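PDB 6O2K: centromeric protein-C, isoform A, which probably acts as a chromatin-protein adaptor at the centromere, with this piece forming its C-terminal dimeric cupin domain. Local coordinates for residues 32-35 with 36-39. Sequence-based numbering, arbitrary orientation.
Sequences DENA and SVSS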
ATOM      1  N   ASP B  32       5.175   6.157  17.119  1.00 20.55           N
ATOM      2  CA  ASP B  32       5.605   7.225  16.218  1.00 20.65           C
ATOM      3  C   ASP B  32       6.782   7.996  16.775  1.00 21.60           C
ATOM      4  O   ASP B  32       7.310   8.880  16.081  1.00 21.86           O
ATOM      5  CB  ASP B  32       4.452   8.192  15.877  1.00 21.94           C
ATOM      6  CG  ASP B  32       3.910   8.972  17.098  1.00 25.69           C
ATOM      7  OD1 ASP B  32       4.617   9.138  18.108  1.00 22.79           O
ATOM      8  OD2 ASP B  32       2.758   9.453  17.023  1.00 24.51           O
ATOM      9  N   GLU B  33       7.219   7.679  17.998  1.00 22.22           N
ATOM     10  CA  GLU B  33       8.501   8.203  18.446  1.00 23.14           C
ATOM     11  C   GLU B  33       9.686   7.465  17.816  1.00 22.70           C
ATOM     12  O   GLU B  33      10.818   7.955  17.920  1.00 23.48           O
ATOM     13  CB  GLU B  33       8.586   8.151  19.982  1.00 24.10           C
ATOM     14  CG  GLU B  33       7.614   9.129  20.665  1.00 24.91           C
ATOM     15  CD  GLU B  33       7.833   9.259  22.170  1.00 26.09           C
ATOM     16  OE1 GLU B  33       8.108   8.241  22.860  1.00 26.00           O
ATOM     17  OE2 GLU B  33       7.735  10.389  22.671  1.00 27.22           O
ATOM     18  N   ASN B  34       9.454   6.344  17.139  1.00 21.61           N
ATOM     19  CA  ASN B  34      10.540   5.515  16.608  1.00 21.81           C
ATOM     20  C   ASN B  34      11.008   6.037  15.251  1.00 20.98           C
ATOM     21  O   ASN B  34      10.187   6.341  14.378  1.00 20.35           O
ATOM     22  CB  ASN B  34      10.099   4.057  16.476  1.00 20.41           C
ATOM     23  CG  ASN B  34       9.855   3.386  17.823  1.00 21.11           C
ATOM     24  OD1 ASN B  34      10.256   3.896  18.872  1.00 22.80           O
ATOM     25  ND2 ASN B  34       9.207   2.230  17.791  1.00 21.94           N
ATOM     26  N   ALA B  35      12.333   6.130  15.078  1.00 21.54           N
ATOM     27  CA  ALA B  35      12.888   6.744  13.873  1.00 27.29           C
ATOM     28  C   ALA B  35      12.419   6.036  12.606  1.00 25.02           C
ATOM     29  O   ALA B  35      12.158   6.691  11.587  1.00 24.21           O
ATOM     30  CB  ALA B  35      14.416   6.759  13.940  1.00 29.89           C
ATOM     31  N   SER B  36      12.280   4.707  12.654  1.00 19.63           N
ATOM     32  CA  SER B  36      11.921   3.917  11.484  1.00 18.60           C
ATOM     33  C   SER B  36      10.430   3.901  11.180  1.00 17.84           C
ATOM     34  O   SER B  36      10.040   3.402  10.119  1.00 17.13           O
ATOM     35  CB  SER B  36      12.396   2.469  11.659  1.00 25.93           C
ATOM     36  OG  SER B  36      13.797   2.380  11.473  1.00 34.59           O
ATOM     37  N   VAL B  37       9.585   4.408  12.071  1.00 18.13           N
ATOM     38  CA  VAL B  37       8.142   4.321  11.875  1.00 19.59           C
ATOM     39  C   VAL B  37       7.650   5.595  11.196  1.00 21.72           C
ATOM     40  O   VAL B  37       8.080   6.705  11.537  1.00 24.38           O
ATOM     41  CB  VAL B  37       7.420   4.082  13.221  1.00 18.98           C
ATOM     42  CG1 VAL B  37       5.930   4.338  13.096  1.00 21.05           C
ATOM     43  CG2 VAL B  37       7.671   2.660  13.719  1.00 17.74           C
ATOM     44  N   SER B  38       6.757   5.428  10.215  1.00 18.70           N
ATOM     45  CA  SER B  38       5.961   6.517   9.652  1.00 21.05           C
ATOM     46  C   SER B  38       4.487   6.157   9.811  1.00 18.55           C
ATOM     47  O   SER B  38       3.980   5.272   9.111  1.00 18.60           O
ATOM     48  CB  SER B  38       6.324   6.763   8.190  1.00 24.76           C
ATOM     49  OG  SER B  38       7.692   7.107   8.090  1.00 24.49           O
ATOM     50  N   SER B  39       3.803   6.864  10.714  1.00 18.77           N
ATOM     51  CA  SER B  39       2.410   6.581  11.026  0.54 20.29           C
ATOM     52  C   SER B  39       1.486   7.306  10.054  1.00 21.42           C
ATOM     53  O   SER B  39       1.807   8.372   9.546  1.00 21.85           O
ATOM     54  CB  SER B  39       2.086   7.006  12.459  0.54 21.64           C
ATOM     55  OG  SER B  39       2.101   8.420  12.578  0.54 22.62           O
TER
HETATM   56  O   HOH W   1       6.972   8.484  13.290  1.00 34.22           O
HETATM   57  O   HOH W   2       1.618   9.556  14.904  1.00 40.24           O
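Asn34 and Val37 are the first and last residues of a type I beta turn that swings the chain from a 3-10 segment into strand 37-38, ahead of the cupin barrel. Val37 N donates to Asn34 O (3.1 Å, N-H...O angle 159°), approaching from well above the carbonyl plane. Beside this bond Val37 CG2 rests alongside Asn34 CB at 3.9 Å. Val37 has CG1 anti to its own N (chi1 166°), which leaves CG2 for Asn34; branching at CB thus lets one methyl pack on Asn34 while the other lies loosely near Asp32 CA. The Asn34 amide goes elsewhere: ND2 donates to Ser109 OG and His108 O of the second subunit, where Val37 and Ser38 pair antiparallel with a strand and carry the sheet across the dimer interface. Ala35 and Ser36 point their CB atoms away from the turn, so no bulk enters it, and Ser36 OG can make a weak hydrogen bond with Glu118 O of the second subunit. Beyond the turn, a water links the two backbones, donating to Asp32 O at 2.8 Å and to Val37 O at 2.7 Å.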